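Local coordinates for WbbM protein (Klebsiella pneumoniae, PDB 6U4B) that acts as a trimeric, bifunctional glycosyltransferase that polymerises an O-antigen polysaccharide, at residues N167-Y172 and R181-A186; Y312-G317 and E581-T586; P38-N43 and P126-E131; N425-A430 and E487-E492. All blocks are in the same frame, centred on the assembly; numbering follows the deposited sequence.

Contact 1: residues N167-Y172 and R181-A186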
loop_
_atom_site.group_PDB
_atom_site.type_symbol
_atom_site.label_atom_id
_atom_site.label_comp_id
_atom_site.label_asym_id
_atom_site.label_seq_id
_atom_site.Cartn_x
_atom_site.Cartn_y
_atom_site.Cartn_z
ATOM N N ASN A 167 -20.290 -47.138 -42.329
ATOM C CA ASN A 167 -21.538 -46.429 -42.064
ATOM C C ASN A 167 -21.232 -45.307 -41.072
ATOM O O ASN A 167 -20.078 -45.082 -40.707
ATOM C CB ASN A 167 -22.613 -47.400 -41.564
ATOM C CG ASN A 167 -22.132 -48.276 -40.419
ATOM O OD1 ASN A 167 -21.424 -47.819 -39.522
ATOM N ND2 ASN A 167 -22.519 -49.545 -40.447
ATOM N N ASN A 168 -22.278 -44.595 -40.638
ATOM C CA ASN A 168 -22.064 -43.425 -39.788
ATOM C C ASN A 168 -21.533 -43.820 -38.417
ATOM O O ASN A 168 -20.719 -43.097 -37.830
ATOM C CB ASN A 168 -23.360 -42.627 -39.657
ATOM C CG ASN A 168 -23.731 -41.905 -40.937
ATOM O OD1 ASN A 168 -22.934 -41.145 -41.493
ATOM N ND2 ASN A 168 -24.944 -42.149 -41.421
ATOM N N TYR A 169 -21.986 -44.957 -37.886
ATOM C CA TYR A 169 -21.442 -45.451 -36.626
ATOM C C TYR A 169 -19.957 -45.755 -36.764
ATOM O O TYR A 169 -19.138 -45.297 -35.960
ATOM C CB TYR A 169 -22.205 -46.697 -36.174
ATOM C CG TYR A 169 -21.671 -47.318 -34.899
ATOM C CD1 TYR A 169 -20.660 -48.271 -34.935
ATOM C CD2 TYR A 169 -22.179 -46.952 -33.662
ATOM C CE1 TYR A 169 -20.169 -48.836 -33.775
ATOM C CE2 TYR A 169 -21.697 -47.515 -32.497
ATOM C CZ TYR A 169 -20.693 -48.455 -32.559
ATOM O OH TYR A 169 -20.208 -49.017 -31.399
ATOM N N ASP A 170 -19.596 -46.534 -37.786
ATOM C CA ASP A 170 -18.197 -46.881 -38.005
ATOM C C ASP A 170 -17.349 -45.644 -38.274
ATOM O O ASP A 170 -16.152 -45.633 -37.965
ATOM C CB ASP A 170 -18.095 -47.881 -39.159
ATOM C CG ASP A 170 -16.692 -48.414 -39.353
ATOM O OD1 ASP A 170 -16.037 -48.769 -38.349
ATOM O OD2 ASP A 170 -16.251 -48.498 -40.519
ATOM N N HIS A 171 -17.952 -44.589 -38.831
ATOM C CA HIS A 171 -17.208 -43.364 -39.097
ATOM C C HIS A 171 -16.794 -42.678 -37.801
ATOM O O HIS A 171 -15.717 -42.075 -37.727
ATOM C CB HIS A 171 -18.041 -42.418 -39.961
ATOM C CG HIS A 171 -17.263 -41.269 -40.524
ATOM N ND1 HIS A 171 -16.220 -41.441 -41.408
ATOM C CD2 HIS A 171 -17.377 -39.933 -40.334
ATOM C CE1 HIS A 171 -15.724 -40.262 -41.737
ATOM N NE2 HIS A 171 -16.409 -39.330 -41.099
ATOM N N TYR A 172 -17.638 -42.749 -36.769
ATOM C CA TYR A 172 -17.241 -42.209 -35.474
ATOM C C TYR A 172 -16.105 -43.026 -34.873
ATOM O O TYR A 172 -15.146 -42.464 -34.332
ATOM C CB TYR A 172 -18.436 -42.171 -34.520
ATOM C CG TYR A 172 -18.222 -41.274 -33.313
ATOM C CD1 TYR A 172 -17.419 -41.676 -32.250
ATOM C CD2 TYR A 172 -18.828 -40.026 -33.237
ATOM C CE1 TYR A 172 -17.220 -40.855 -31.152
ATOM C CE2 TYR A 172 -18.637 -39.200 -32.144
ATOM C CZ TYR A 172 -17.833 -39.620 -31.104
ATOM O OH TYR A 172 -17.641 -38.800 -30.018
ATOM N N ARG A 181 -16.723 -45.087 -27.455
ATOM C CA ARG A 181 -17.376 -45.233 -26.158
ATOM C C ARG A 181 -18.149 -43.977 -25.775
ATOM O O ARG A 181 -19.174 -44.063 -25.088
ATOM C CB ARG A 181 -16.343 -45.575 -25.081
ATOM C CG ARG A 181 -15.477 -44.403 -24.637
ATOM C CD ARG A 181 -14.463 -44.822 -23.587
ATOM N NE ARG A 181 -13.445 -45.711 -24.138
ATOM C CZ ARG A 181 -12.273 -45.301 -24.613
ATOM N NH1 ARG A 181 -11.408 -46.181 -25.100
ATOM N NH2 ARG A 181 -11.965 -44.011 -24.600
ATOM N N ASP A 182 -17.684 -42.805 -26.217
ATOM C CA ASP A 182 -18.410 -41.571 -25.941
ATOM C C ASP A 182 -19.716 -41.517 -26.724
ATOM O O ASP A 182 -20.752 -41.108 -26.187
ATOM C CB ASP A 182 -17.535 -40.363 -26.275
ATOM C CG ASP A 182 -16.242 -40.340 -25.477
ATOM O OD1 ASP A 182 -16.232 -40.855 -24.338
ATOM O OD2 ASP A 182 -15.235 -39.802 -25.988
ATOM N N TYR A 183 -19.683 -41.925 -27.996
ATOM C CA TYR A 183 -20.900 -41.943 -28.801
ATOM C C TYR A 183 -21.844 -43.046 -28.341
ATOM O O TYR A 183 -23.066 -42.859 -28.331
ATOM C CB TYR A 183 -20.543 -42.109 -30.280
ATOM C CG TYR A 183 -21.735 -42.110 -31.215
ATOM C CD1 TYR A 183 -21.926 -43.140 -32.128
ATOM C CD2 TYR A 183 -22.667 -41.082 -31.184
ATOM C CE1 TYR A 183 -23.014 -43.145 -32.987
ATOM C CE2 TYR A 183 -23.757 -41.078 -32.036
ATOM C CZ TYR A 183 -23.926 -42.111 -32.936
ATOM O OH TYR A 183 -25.010 -42.108 -33.786
ATOM N N GLN A 184 -21.293 -44.200 -27.950
ATOM C CA GLN A 184 -22.118 -45.263 -27.381
ATOM C C GLN A 184 -22.860 -44.779 -26.143
ATOM O O GLN A 184 -24.036 -45.108 -25.946
ATOM C CB GLN A 184 -21.257 -46.477 -27.036
ATOM C CG GLN A 184 -20.796 -47.293 -28.227
ATOM C CD GLN A 184 -19.953 -48.483 -27.817
ATOM O OE1 GLN A 184 -18.818 -48.328 -27.366
ATOM N NE2 GLN A 184 -20.509 -49.680 -27.959
ATOM N N ALA A 185 -22.185 -43.999 -25.294
ATOM C CA ALA A 185 -22.832 -43.474 -24.096
ATOM C C ALA A 185 -23.979 -42.538 -24.454
ATOM O O ALA A 185 -25.024 -42.542 -23.791
ATOM C CB ALA A 185 -21.806 -42.755 -23.221
ATOM N N ALA A 186 -23.802 -41.727 -25.500
ATOM C CA ALA A 186 -24.869 -40.827 -25.926
ATOM C C ALA A 186 -26.039 -41.601 -26.521
ATOM O O ALA A 186 -27.200 -41.223 -26.325
ATOM C CB ALA A 186 -24.328 -39.809 -26.928
HETATM O O HOH W 1 -15.048 -39.124 -28.682
#
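Tyr183 sets its CB over the centre of one face of the Tyr172 ring. The CB lies 3.6 Å from the Tyr172 ring centroid and 8° off the ring normal, a CH-pi contact. One bond further out, Tyr183 CG still skims the Tyr172 rim, 4.1 Å from Tyr172 CD2. From there the two rings part company: their planes stay within 21° of parallel, but the centroids are 5.1 Å apart and overlap is slight. The next edge of Tyr183 belongs to Tyr169, with Tyr183 CE1 4.0 Å from Tyr169 CD2. At the tip, Tyr183 OH passes beyond this pair and bonds Asn205 OD1, which fixes the far end of the ring. These residues hold together a helical hairpin of the DUF4422 region, in which 168-172 and 181-186 run obliquely antiparallel at 135°. Asn167 opens the first helix as its N-cap, its OD1 accepting a bond from Asp170 N. Both tyrosines of this helix swing across because CG points opposite the backbone N. On one flank Tyr169 OH rests against the Gln184 amide, 3.5 Å from NE2, with no bond formed. On the other, a water hydrogen-bonds to both Tyr172 OH (2.9 Å) and Asp182 OD2, which also bonds Tyr246 OH, while helix 253-272 packs on Tyr172 and Tyr183.

Contact 2: residues Y312-G317 and E581-T586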
loop_
_atom_site.group_PDB
_atom_site.type_symbol
_atom_site.label_atom_id
_atom_site.label_comp_id
_atom_site.label_asym_id
_atom_site.label_seq_id
_atom_site.Cartn_x
_atom_site.Cartn_y
_atom_site.Cartn_z
ATOM N N TYR A 312 5.921 -4.703 -22.611
ATOM C CA TYR A 312 5.596 -3.377 -22.099
ATOM C C TYR A 312 4.325 -3.380 -21.256
ATOM O O TYR A 312 3.771 -2.314 -20.971
ATOM C CB TYR A 312 5.473 -2.372 -23.244
ATOM C CG TYR A 312 6.754 -1.621 -23.532
ATOM C CD1 TYR A 312 6.725 -0.334 -24.055
ATOM C CD2 TYR A 312 7.992 -2.198 -23.281
ATOM C CE1 TYR A 312 7.894 0.358 -24.318
ATOM C CE2 TYR A 312 9.166 -1.514 -23.543
ATOM C CZ TYR A 312 9.111 -0.237 -24.061
ATOM O OH TYR A 312 10.278 0.449 -24.323
ATOM N N ALA A 313 3.853 -4.559 -20.849
ATOM C CA ALA A 313 2.667 -4.631 -20.002
ATOM C C ALA A 313 2.903 -3.981 -18.646
ATOM O O ALA A 313 1.975 -3.400 -18.072
ATOM C CB ALA A 313 2.232 -6.087 -19.824
ATOM N N ILE A 314 4.125 -4.069 -18.117
ATOM C CA ILE A 314 4.443 -3.407 -16.852
ATOM C C ILE A 314 4.282 -1.900 -16.994
ATOM O O ILE A 314 3.698 -1.233 -16.131
ATOM C CB ILE A 314 5.863 -3.781 -16.392
ATOM C CG1 ILE A 314 5.956 -5.284 -16.122
ATOM C CG2 ILE A 314 6.250 -2.985 -15.154
ATOM C CD1 ILE A 314 7.296 -5.725 -15.584
ATOM N N SER A 315 4.795 -1.343 -18.091
ATOM C CA SER A 315 4.634 0.083 -18.341
ATOM C C SER A 315 3.165 0.454 -18.501
ATOM O O SER A 315 2.722 1.497 -18.003
ATOM C CB SER A 315 5.424 0.486 -19.583
ATOM O OG SER A 315 5.191 1.841 -19.902
ATOM N N GLY A 316 2.395 -0.385 -19.199
ATOM C CA GLY A 316 0.975 -0.121 -19.352
ATOM C C GLY A 316 0.211 -0.186 -18.046
ATOM O O GLY A 316 -0.749 0.564 -17.847
ATOM N N GLY A 317 0.618 -1.080 -17.142
ATOM C CA GLY A 317 -0.020 -1.135 -15.837
ATOM C C GLY A 317 0.178 0.139 -15.039
ATOM O O GLY A 317 -0.765 0.662 -14.439
ATOM N N GLU A 581 5.501 5.026 -7.957
ATOM C CA GLU A 581 4.256 5.349 -7.266
ATOM C C GLU A 581 3.068 4.592 -7.851
ATOM O O GLU A 581 2.175 4.156 -7.117
ATOM C CB GLU A 581 4.019 6.859 -7.341
ATOM C CG GLU A 581 2.733 7.354 -6.714
ATOM C CD GLU A 581 2.427 8.790 -7.111
ATOM O OE1 GLU A 581 1.295 9.060 -7.562
ATOM O OE2 GLU A 581 3.329 9.645 -6.990
ATOM N N ASN A 582 3.045 4.417 -9.170
ATOM C CA ASN A 582 1.920 3.778 -9.837
ATOM C C ASN A 582 2.103 2.280 -10.029
ATOM O O ASN A 582 1.126 1.586 -10.333
ATOM C CB ASN A 582 1.667 4.449 -11.191
ATOM C CG ASN A 582 1.189 5.877 -11.045
ATOM O OD1 ASN A 582 0.081 6.123 -10.566
ATOM N ND2 ASN A 582 2.022 6.828 -11.451
ATOM N N ILE A 583 3.319 1.761 -9.864
ATOM C CA ILE A 583 3.545 0.324 -9.950
ATOM C C ILE A 583 3.592 -0.334 -8.573
ATOM O O ILE A 583 3.488 -1.568 -8.487
ATOM C CB ILE A 583 4.832 0.012 -10.742
ATOM C CG1 ILE A 583 4.658 -1.272 -11.554
ATOM C CG2 ILE A 583 6.038 -0.093 -9.812
ATOM C CD1 ILE A 583 3.580 -1.171 -12.614
ATOM N N ALA A 584 3.747 0.443 -7.503
ATOM C CA ALA A 584 3.680 -0.113 -6.161
ATOM C C ALA A 584 2.268 -0.607 -5.868
ATOM O O ALA A 584 1.277 -0.038 -6.335
ATOM C CB ALA A 584 4.105 0.935 -5.130
ATOM N N ASN A 585 2.187 -1.688 -5.093
ATOM C CA ASN A 585 0.917 -2.315 -4.723
ATOM C C ASN A 585 0.170 -2.839 -5.948
ATOM O O ASN A 585 -1.057 -2.822 -5.998
ATOM C CB ASN A 585 0.032 -1.362 -3.911
ATOM C CG ASN A 585 0.755 -0.787 -2.706
ATOM O OD1 ASN A 585 1.036 -1.496 -1.741
ATOM N ND2 ASN A 585 1.055 0.505 -2.756
ATOM N N THR A 586 0.910 -3.302 -6.953
ATOM C CA THR A 586 0.358 -4.041 -8.085
ATOM C C THR A 586 1.095 -5.374 -8.158
ATOM O O THR A 586 2.114 -5.533 -7.476
ATOM C CB THR A 586 0.488 -3.251 -9.396
ATOM O OG1 THR A 586 1.867 -3.193 -9.789
ATOM C CG2 THR A 586 -0.053 -1.837 -9.232
#
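Ile583 is the residue through which 581-586 meets 312-317, touching both Ile314 and Gly317. Ahead of it, Glu581 turns to the flank of helix 313-325, where its OE1 forms a salt bridge with Arg325. Asn582 follows, its carbonyl O held by Asn321 ND2 of the same helix. Ile583 then sends CD1 to 3.5 Å from Ile314 O and 4.1 Å from Ile314 CG2, the methyl lying against the helix backbone as much as against a side chain. Gly317 faces Ile583 with bare backbone; their CA atoms are 7.0 Å apart and Gly317 C is 4.4 Å from Ile583 CD1. Helix 313-325 follows strand 302-309 as the first beta-alpha step of the GT8 region, and Ser315 OG bonds Ser407 O between the magnesium ligands Asp406 and Asp408. After Ile583 the helix ends and a type II turn runs to Thr586. Asn585, at positive phi, occupies the outer corner, where its OD1 and those of Asn585 from the second and third subunits bind one magnesium ion. Thr586 closes the turn: its OG1 donates to Ile583 O at 2.6 Å, tilted 31° from the carbonyl plane.

Contact 3: residues P38-N43 and P126-E131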
loop_
_atom_site.group_PDB
_atom_site.type_symbol
_atom_site.label_atom_id
_atom_site.label_comp_id
_atom_site.label_asym_id
_atom_site.label_seq_id
_atom_site.Cartn_x
_atom_site.Cartn_y
_atom_site.Cartn_z
ATOM N N PRO A 38 -10.997 -11.515 -34.085
ATOM C CA PRO A 38 -11.395 -10.474 -35.047
ATOM C C PRO A 38 -11.524 -11.018 -36.461
ATOM O O PRO A 38 -10.550 -11.505 -37.042
ATOM C CB PRO A 38 -10.262 -9.447 -34.937
ATOM C CG PRO A 38 -9.784 -9.595 -33.528
ATOM C CD PRO A 38 -9.903 -11.057 -33.209
ATOM N N SER A 39 -12.732 -10.953 -37.015
ATOM C CA SER A 39 -13.017 -11.545 -38.312
ATOM C C SER A 39 -14.213 -10.839 -38.928
ATOM O O SER A 39 -15.075 -10.315 -38.217
ATOM C CB SER A 39 -13.278 -13.051 -38.190
ATOM O OG SER A 39 -14.180 -13.327 -37.133
ATOM N N ALA A 40 -14.262 -10.848 -40.259
ATOM C CA ALA A 40 -15.221 -10.031 -40.995
ATOM C C ALA A 40 -16.659 -10.414 -40.667
ATOM O O ALA A 40 -16.988 -11.592 -40.498
ATOM C CB ALA A 40 -14.976 -10.162 -42.498
ATOM N N PHE A 41 -17.518 -9.402 -40.592
ATOM C CA PHE A 41 -18.934 -9.579 -40.302
ATOM C C PHE A 41 -19.756 -9.406 -41.571
ATOM O O PHE A 41 -19.458 -8.546 -42.406
ATOM C CB PHE A 41 -19.404 -8.574 -39.250
ATOM C CG PHE A 41 -18.733 -8.727 -37.916
ATOM C CD1 PHE A 41 -18.272 -7.616 -37.228
ATOM C CD2 PHE A 41 -18.573 -9.980 -37.343
ATOM C CE1 PHE A 41 -17.655 -7.753 -35.994
ATOM C CE2 PHE A 41 -17.958 -10.122 -36.109
ATOM C CZ PHE A 41 -17.499 -9.007 -35.434
ATOM N N LEU A 42 -20.793 -10.225 -41.710
ATOM C CA LEU A 42 -21.715 -10.073 -42.824
ATOM C C LEU A 42 -22.570 -8.826 -42.633
ATOM O O LEU A 42 -22.952 -8.470 -41.516
ATOM C CB LEU A 42 -22.602 -11.312 -42.954
ATOM C CG LEU A 42 -21.860 -12.576 -43.389
ATOM C CD1 LEU A 42 -22.774 -13.792 -43.339
ATOM C CD2 LEU A 42 -21.280 -12.390 -44.781
ATOM N N ASN A 43 -22.881 -8.163 -43.746
ATOM C CA ASN A 43 -23.527 -6.859 -43.681
ATOM C C ASN A 43 -25.026 -6.933 -43.435
ATOM O O ASN A 43 -25.606 -5.950 -42.963
ATOM C CB ASN A 43 -23.268 -6.074 -44.967
ATOM C CG ASN A 43 -21.831 -5.623 -45.093
ATOM O OD1 ASN A 43 -21.183 -5.295 -44.098
ATOM N ND2 ASN A 43 -21.321 -5.608 -46.318
ATOM N N PRO A 126 -12.784 -15.669 -52.565
ATOM C CA PRO A 126 -11.568 -15.119 -51.945
ATOM C C PRO A 126 -11.791 -14.504 -50.569
ATOM O O PRO A 126 -11.232 -14.987 -49.581
ATOM C CB PRO A 126 -11.099 -14.064 -52.960
ATOM C CG PRO A 126 -12.245 -13.882 -53.925
ATOM C CD PRO A 126 -12.965 -15.187 -53.943
ATOM N N CYS A 127 -12.597 -13.448 -50.483
ATOM C CA CYS A 127 -12.867 -12.796 -49.210
ATOM C C CYS A 127 -14.331 -12.381 -49.156
ATOM O O CYS A 127 -15.057 -12.444 -50.150
ATOM C CB CYS A 127 -11.947 -11.587 -48.984
ATOM S SG CYS A 127 -12.070 -10.292 -50.235
ATOM N N ILE A 128 -14.762 -11.958 -47.969
ATOM C CA ILE A 128 -16.134 -11.509 -47.759
ATOM C C ILE A 128 -16.253 -10.077 -48.271
ATOM O O ILE A 128 -15.784 -9.136 -47.626
ATOM C CB ILE A 128 -16.541 -11.604 -46.285
ATOM C CG1 ILE A 128 -16.542 -13.061 -45.822
ATOM C CG2 ILE A 128 -17.910 -10.970 -46.073
ATOM C CD1 ILE A 128 -16.894 -13.241 -44.356
ATOM N N ASP A 129 -16.884 -9.910 -49.430
ATOM C CA ASP A 129 -17.139 -8.581 -49.969
ATOM C C ASP A 129 -18.597 -8.454 -50.393
ATOM O O ASP A 129 -19.416 -9.329 -50.091
ATOM C CB ASP A 129 -16.208 -8.280 -51.146
ATOM C CG ASP A 129 -16.222 -9.372 -52.201
ATOM O OD1 ASP A 129 -15.632 -10.446 -51.962
ATOM O OD2 ASP A 129 -16.832 -9.159 -53.269
ATOM N N GLU A 130 -18.931 -7.368 -51.092
ATOM C CA GLU A 130 -20.314 -7.161 -51.508
ATOM C C GLU A 130 -20.735 -8.150 -52.590
ATOM O O GLU A 130 -21.903 -8.556 -52.628
ATOM C CB GLU A 130 -20.510 -5.720 -51.980
ATOM C CG GLU A 130 -20.848 -4.751 -50.849
ATOM C CD GLU A 130 -20.767 -3.295 -51.270
ATOM O OE1 GLU A 130 -19.745 -2.644 -50.967
ATOM O OE2 GLU A 130 -21.723 -2.803 -51.909
ATOM N N GLU A 131 -19.810 -8.552 -53.468
ATOM C CA GLU A 131 -20.136 -9.564 -54.470
ATOM C C GLU A 131 -20.418 -10.913 -53.820
ATOM O O GLU A 131 -21.312 -11.647 -54.259
ATOM C CB GLU A 131 -19.001 -9.692 -55.483
ATOM C CG GLU A 131 -19.226 -10.780 -56.523
ATOM C CD GLU A 131 -17.947 -11.195 -57.223
ATOM O OE1 GLU A 131 -16.861 -10.777 -56.772
ATOM O OE2 GLU A 131 -18.030 -11.940 -58.222
#
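Around Ala40 and Ile128 two irregular, largely extended backbones come closest, their CA atoms 7.0 Å apart, and the gap is bridged mainly by side chains. Ile128 does most of the work, with its two branches dividing between two partners. CD1, at the end of the longer branch, lies 4.1 Å from Ala40 CB and is also close to the carbonyl O of Ala40. The shorter branch places CG2 3.9 Å from Leu42 CD2. Leu42 meets the isoleucine roughly at a right angle, so a methyl of one touches a methyl of the other without the chains lying alongside. With chi1 at -64°, CG2 of Ile128 is set opposite its own backbone N, which aims that methyl at Leu42. Between the two contact points Phe41 turns to the other side of the loop, where Ser39 O sits over one face of its ring and His35 meets it edge-to-face. The contact is mainly apolar, but a polar tie runs beside it: Glu133 OE2 accepts from Asn43 N. Asp129 N-caps the helix that contains Glu133, with a weak bond of 3.0 Å from Glu131 N to Asp129 OD2. The arrangement thus packs the loop joining the parallel strands 29-35 and 47-51 of the DUF4422 sheet against the connection from strand 122-125 into helix 130-135.

Contact 4: residues N425-A430 and E487-E492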
loop_
_atom_site.group_PDB
_atom_site.type_symbol
_atom_site.label_atom_id
_atom_site.label_comp_id
_atom_site.label_asym_id
_atom_site.label_seq_id
_atom_site.Cartn_x
_atom_site.Cartn_y
_atom_site.Cartn_z
ATOM N N ASN A 425 -12.604 21.884 -36.620
ATOM C CA ASN A 425 -12.479 20.807 -37.591
ATOM C C ASN A 425 -11.035 20.352 -37.767
ATOM O O ASN A 425 -10.716 19.698 -38.766
ATOM C CB ASN A 425 -13.084 21.212 -38.938
ATOM C CG ASN A 425 -12.496 22.495 -39.490
ATOM O OD1 ASN A 425 -11.438 22.952 -39.057
ATOM N ND2 ASN A 425 -13.185 23.085 -40.460
ATOM N N ASN A 426 -10.157 20.689 -36.824
ATOM C CA ASN A 426 -8.820 20.116 -36.830
ATOM C C ASN A 426 -8.906 18.609 -36.636
ATOM O O ASN A 426 -9.830 18.090 -36.003
ATOM C CB ASN A 426 -7.952 20.739 -35.734
ATOM C CG ASN A 426 -7.408 22.098 -36.126
ATOM O OD1 ASN A 426 -7.402 22.457 -37.303
ATOM N ND2 ASN A 426 -6.933 22.855 -35.144
ATOM N N LEU A 427 -7.933 17.898 -37.201
ATOM C CA LEU A 427 -7.988 16.444 -37.171
ATOM C C LEU A 427 -7.460 15.878 -35.862
ATOM O O LEU A 427 -7.949 14.839 -35.405
ATOM C CB LEU A 427 -7.213 15.869 -38.355
ATOM C CG LEU A 427 -7.768 16.285 -39.718
ATOM C CD1 LEU A 427 -6.975 15.639 -40.844
ATOM C CD2 LEU A 427 -9.247 15.937 -39.824
ATOM N N VAL A 428 -6.478 16.538 -35.242
ATOM C CA VAL A 428 -5.883 16.062 -34.000
ATOM C C VAL A 428 -5.506 17.241 -33.114
ATOM O O VAL A 428 -5.418 18.389 -33.558
ATOM C CB VAL A 428 -4.625 15.190 -34.235
ATOM C CG1 VAL A 428 -4.986 13.865 -34.887
ATOM C CG2 VAL A 428 -3.601 15.953 -35.070
ATOM N N ALA A 429 -5.289 16.927 -31.839
ATOM C CA ALA A 429 -4.620 17.812 -30.898
ATOM C C ALA A 429 -3.407 17.074 -30.356
ATOM O O ALA A 429 -3.508 15.895 -30.000
ATOM C CB ALA A 429 -5.551 18.238 -29.761
ATOM N N ALA A 430 -2.265 17.756 -30.311
ATOM C CA ALA A 430 -1.018 17.108 -29.925
ATOM C C ALA A 430 -0.042 18.165 -29.432
ATOM O O ALA A 430 -0.276 19.368 -29.564
ATOM C CB ALA A 430 -0.422 16.306 -31.089
ATOM N N GLU A 487 -14.038 13.059 -43.526
ATOM C CA GLU A 487 -13.028 13.289 -44.551
ATOM C C GLU A 487 -12.380 12.004 -45.055
ATOM O O GLU A 487 -11.565 12.064 -45.981
ATOM C CB GLU A 487 -11.942 14.231 -44.018
ATOM C CG GLU A 487 -12.463 15.578 -43.545
ATOM C CD GLU A 487 -11.348 16.533 -43.162
ATOM O OE1 GLU A 487 -10.165 16.189 -43.378
ATOM O OE2 GLU A 487 -11.652 17.629 -42.647
ATOM N N ASN A 488 -12.737 10.852 -44.479
ATOM C CA ASN A 488 -12.094 9.572 -44.789
ATOM C C ASN A 488 -10.574 9.682 -44.673
ATOM O O ASN A 488 -9.824 9.212 -45.532
ATOM C CB ASN A 488 -12.505 9.060 -46.171
ATOM C CG ASN A 488 -12.418 7.547 -46.279
ATOM O OD1 ASN A 488 -11.680 6.900 -45.530
ATOM N ND2 ASN A 488 -13.171 6.977 -47.209
ATOM N N THR A 489 -10.120 10.325 -43.593
ATOM C CA THR A 489 -8.691 10.476 -43.339
ATOM C C THR A 489 -7.975 9.132 -43.320
ATOM O O THR A 489 -6.806 9.042 -43.711
ATOM C CB THR A 489 -8.477 11.205 -42.007
ATOM O OG1 THR A 489 -9.186 12.451 -42.022
ATOM C CG2 THR A 489 -6.995 11.473 -41.762
ATOM N N PHE A 490 -8.664 8.073 -42.886
ATOM C CA PHE A 490 -8.024 6.767 -42.778
ATOM C C PHE A 490 -7.511 6.282 -44.127
ATOM O O PHE A 490 -6.418 5.709 -44.212
ATOM C CB PHE A 490 -9.000 5.754 -42.182
ATOM C CG PHE A 490 -8.469 4.355 -42.153
ATOM C CD1 PHE A 490 -8.937 3.402 -43.043
ATOM C CD2 PHE A 490 -7.488 3.995 -41.246
ATOM C CE1 PHE A 490 -8.441 2.111 -43.019
ATOM C CE2 PHE A 490 -6.989 2.709 -41.218
ATOM C CZ PHE A 490 -7.466 1.765 -42.103
ATOM N N ALA A 491 -8.287 6.502 -45.194
ATOM C CA ALA A 491 -7.848 6.091 -46.525
ATOM C C ALA A 491 -6.575 6.823 -46.933
ATOM O O ALA A 491 -5.694 6.240 -47.575
ATOM C CB ALA A 491 -8.960 6.336 -47.546
ATOM N N GLU A 492 -6.464 8.101 -46.568
ATOM C CA GLU A 492 -5.254 8.857 -46.871
ATOM C C GLU A 492 -4.068 8.348 -46.060
ATOM O O GLU A 492 -2.953 8.233 -46.586
ATOM C CB GLU A 492 -5.489 10.344 -46.608
ATOM C CG GLU A 492 -4.285 11.229 -46.889
ATOM C CD GLU A 492 -4.029 11.421 -48.373
ATOM O OE1 GLU A 492 -4.864 10.978 -49.192
ATOM O OE2 GLU A 492 -2.990 12.020 -48.719
#
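The carboxylate of Glu487 presents one face to Leu427, whose CD2 methyl lies above the plane, displaced toward OE1. The closest atoms are Leu427 CD2 and Glu487 OE1, at 3.7 Å. Such a methyl offers the charge no partner; OE2 takes a salt bridge from Arg517 NH2 and a hydrogen bond from Gln483 NE2, and OE1 is also hydrogen-bonded. Arg517 NH2 also bonds Asn425 O, and through this shared guanidinium the two segments are linked indirectly. The bonds on both oxygens probably hold the carboxylate in place and favour its charged form. Leu427 meets a second partner, Thr489, tip to tip, with its CD1 and CD2 each 4.1 Å from Thr489 OG1. With CG opposite the carbonyl carbon (chi1 -61°), the fork of Leu427 reaches between Glu487 and Thr489, each methyl touching both. The leucine thereby fills the corner between the entry to strand 428-432 and a junction of two helices. At that junction Asn488, with positive phi, is the C-prime residue of a Schellman motif that ends helix 481-487, Thr489 N bonding back to Met484 O. Asn488 is also the N-cap of helix 489-499, its OD1 accepting a weak 3.4 Å bond from Ala491 N.

In the fold
Contacts 1 and 3 belong to the DUF4422 region, their centres 36 Å apart, whereas contact 4 and segment 312-317 belong to the GT8 region; contact 4 is nested in the long chain excursion closed by contact 2. Contacts 1 and 2 are buried and contacts 3 and 4 partly so. Contact 1 joins helix to helix through aromatic rings and a water, whereas contact 2 sets an aliphatic tip on a helix backbone, from a segment whose Asn585 helps bind the magnesium ion shared by three subunits. Contact 3 is aliphatic packing between loops, and contact 4 adds a charged group satisfied by a third element. Contacts 3 and 4, from different regions, approach to about 12 Å between nearest atoms.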